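Local coordinates for flavoprotein (Thermotoga maritima, PDB 5V8S), which probably transfers electrons through FMN to a di-iron site in an oxidoreductase reaction, at residues Glu48-Asn53 with Thr207-Thr212. The protein carries 1 engineered substitution. Sequence-based numbering, arbitrary orientation.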
loop_
_atom_site.group_PDB
_atom_site.type_symbol
_atom_site.label_atom_id
_atom_site.label_comp_id
_atom_site.label_asym_id
_atom_site.label_seq_id
_atom_site.Cartn_x
_atom_site.Cartn_y
_atom_site.Cartn_z
ATOM N N GLU A 48 -14.616 -0.151 -10.571
ATOM C CA GLU A 48 -15.466 0.008 -11.742
ATOM C C GLU A 48 -15.301 -1.111 -12.760
ATOM O O GLU A 48 -16.074 -1.157 -13.730
ATOM C CB GLU A 48 -15.152 1.329 -12.436
ATOM C CG GLU A 48 -13.763 1.426 -13.052
ATOM C CD GLU A 48 -12.702 2.034 -12.132
ATOM O OE1 GLU A 48 -12.604 1.634 -10.943
ATOM O OE2 GLU A 48 -11.972 2.935 -12.614
ATOM N N GLY A 49 -14.298 -1.981 -12.603
ATOM C CA GLY A 49 -14.103 -3.082 -13.524
ATOM C C GLY A 49 -13.396 -2.685 -14.807
ATOM O O GLY A 49 -13.004 -1.536 -15.044
ATOM N N ILE A 50 -13.255 -3.688 -15.669
ATOM C CA ILE A 50 -12.608 -3.542 -16.964
ATOM C C ILE A 50 -13.196 -4.594 -17.885
ATOM O O ILE A 50 -13.558 -5.690 -17.447
ATOM C CB ILE A 50 -11.075 -3.678 -16.838
ATOM C CG1 ILE A 50 -10.380 -3.241 -18.134
ATOM C CG2 ILE A 50 -10.686 -5.107 -16.416
ATOM C CD1 ILE A 50 -8.846 -3.336 -18.090
ATOM N N SER A 51 -13.314 -4.251 -19.169
ATOM C CA SER A 51 -13.755 -5.228 -20.154
ATOM C C SER A 51 -12.554 -5.796 -20.898
ATOM O O SER A 51 -11.491 -5.181 -20.967
ATOM C CB SER A 51 -14.756 -4.624 -21.147
ATOM O OG SER A 51 -14.125 -3.818 -22.136
ATOM N N TYR A 52 -12.746 -6.986 -21.466
ATOM C CA TYR A 52 -11.803 -7.577 -22.423
ATOM C C TYR A 52 -12.540 -7.694 -23.748
ATOM O O TYR A 52 -13.619 -8.304 -23.813
ATOM C CB TYR A 52 -11.243 -8.944 -21.972
ATOM C CG TYR A 52 -10.797 -8.907 -20.537
ATOM C CD1 TYR A 52 -9.800 -8.034 -20.131
ATOM C CD2 TYR A 52 -11.425 -9.675 -19.593
ATOM C CE1 TYR A 52 -9.422 -7.926 -18.794
ATOM C CE2 TYR A 52 -11.049 -9.593 -18.235
ATOM C CZ TYR A 52 -10.047 -8.702 -17.850
ATOM O OH TYR A 52 -9.665 -8.561 -16.512
ATOM N N ASN A 53 -11.960 -7.112 -24.796
ATOM C CA ASN A 53 -12.617 -7.015 -26.096
ATOM C C ASN A 53 -11.786 -7.759 -27.131
ATOM O O ASN A 53 -10.610 -7.441 -27.314
ATOM C CB ASN A 53 -12.718 -5.564 -26.586
ATOM C CG ASN A 53 -13.388 -4.623 -25.582
ATOM O OD1 ASN A 53 -14.149 -5.039 -24.700
ATOM N ND2 ASN A 53 -13.108 -3.330 -25.734
ATOM N N THR A 207 -8.070 8.037 -18.406
ATOM C CA THR A 207 -6.878 8.621 -17.803
ATOM C C THR A 207 -6.303 7.693 -16.741
ATOM O O THR A 207 -5.086 7.491 -16.671
ATOM C CB THR A 207 -7.219 9.969 -17.181
ATOM O OG1 THR A 207 -7.713 10.820 -18.219
ATOM C CG2 THR A 207 -5.972 10.593 -16.567
ATOM N N LYS A 208 -7.170 7.131 -15.898
ATOM C CA LYS A 208 -6.718 6.211 -14.859
ATOM C C LYS A 208 -5.981 5.016 -15.456
ATOM O O LYS A 208 -4.940 4.599 -14.937
ATOM C CB LYS A 208 -7.931 5.753 -14.054
ATOM C CG LYS A 208 -7.622 4.952 -12.804
ATOM C CD LYS A 208 -8.953 4.587 -12.134
ATOM C CE LYS A 208 -8.824 3.692 -10.938
ATOM N NZ LYS A 208 -10.173 3.411 -10.347
ATOM N N TYR A 209 -6.521 4.448 -16.542
ATOM C CA TYR A 209 -5.879 3.347 -17.258
ATOM C C TYR A 209 -4.530 3.771 -17.835
ATOM O O TYR A 209 -3.524 3.069 -17.684
ATOM C CB TYR A 209 -6.821 2.862 -18.373
ATOM C CG TYR A 209 -6.224 1.764 -19.206
ATOM C CD1 TYR A 209 -6.320 0.444 -18.800
ATOM C CD2 TYR A 209 -5.555 2.042 -20.405
ATOM C CE1 TYR A 209 -5.767 -0.577 -19.558
ATOM C CE2 TYR A 209 -5.000 1.036 -21.147
ATOM C CZ TYR A 209 -5.105 -0.271 -20.710
ATOM O OH TYR A 209 -4.539 -1.279 -21.459
ATOM N N ILE A 210 -4.486 4.916 -18.513
ATOM C CA ILE A 210 -3.231 5.382 -19.097
ATOM C C ILE A 210 -2.146 5.459 -18.044
ATOM O O ILE A 210 -1.037 4.946 -18.226
ATOM C CB ILE A 210 -3.413 6.746 -19.787
ATOM C CG1 ILE A 210 -4.302 6.628 -21.010
ATOM C CG2 ILE A 210 -2.059 7.301 -20.184
ATOM C CD1 ILE A 210 -4.773 7.986 -21.536
ATOM N N VAL A 211 -2.425 6.155 -16.948
ATOM C CA VAL A 211 -1.372 6.406 -15.969
ATOM C C VAL A 211 -0.924 5.100 -15.318
ATOM O O VAL A 211 0.279 4.812 -15.223
ATOM C CB VAL A 211 -1.803 7.452 -14.924
ATOM C CG1 VAL A 211 -0.666 7.681 -13.912
ATOM C CG2 VAL A 211 -2.180 8.788 -15.582
ATOM N N THR A 212 -1.884 4.285 -14.869
ATOM C CA THR A 212 -1.537 3.068 -14.143
ATOM C C THR A 212 -0.852 2.031 -15.022
ATOM O O THR A 212 0.092 1.381 -14.567
ATOM C CB THR A 212 -2.741 2.442 -13.428
ATOM O OG1 THR A 212 -3.783 2.115 -14.354
ATOM C CG2 THR A 212 -3.253 3.362 -12.312
#
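In the metallo-beta-lactamase-like domain of this flavo-diiron protein, strand 50-59 of the larger sheet starts beside helix 196-214, close to the mu-oxo-diiron centre, and the contact illustrates how a salt bridge and an apolar touch can together join a strand start to a helix through side chains alone. Glu48, in the loop leading into the strand, meets Lys208 from the opposite direction. The lysine chain is fully extended, with CG anti to the backbone N (chi1 -171°), which carries NZ out to the carboxylate. Lys208 NZ lies 2.9 Å from Glu48 OE2, whose syn lone pair it uses, and makes a weak bond of 3.1 Å to Glu48 OE1. Each charge has a further partner: OE2 bonds His205 ND1, while NZ also pairs with Glu312 of the flavodoxin-like part and bonds Glu45 O, so the ammonium links the two domains.

Farther along the chain, Ile50 CD1 approaches the Tyr209 ring obliquely, 4.4 Å from Tyr209 CE1. The Tyr209 side chain lies about 4 Å from the mu-oxo-diiron cluster at their nearest atoms, and Ile50 also touches His240, a residue of the iron pocket. On the helix, Lys208 O accepts from Thr212 N and, from the opposite face of its carbonyl plane, from Thr212 OG1 at 2.8 Å.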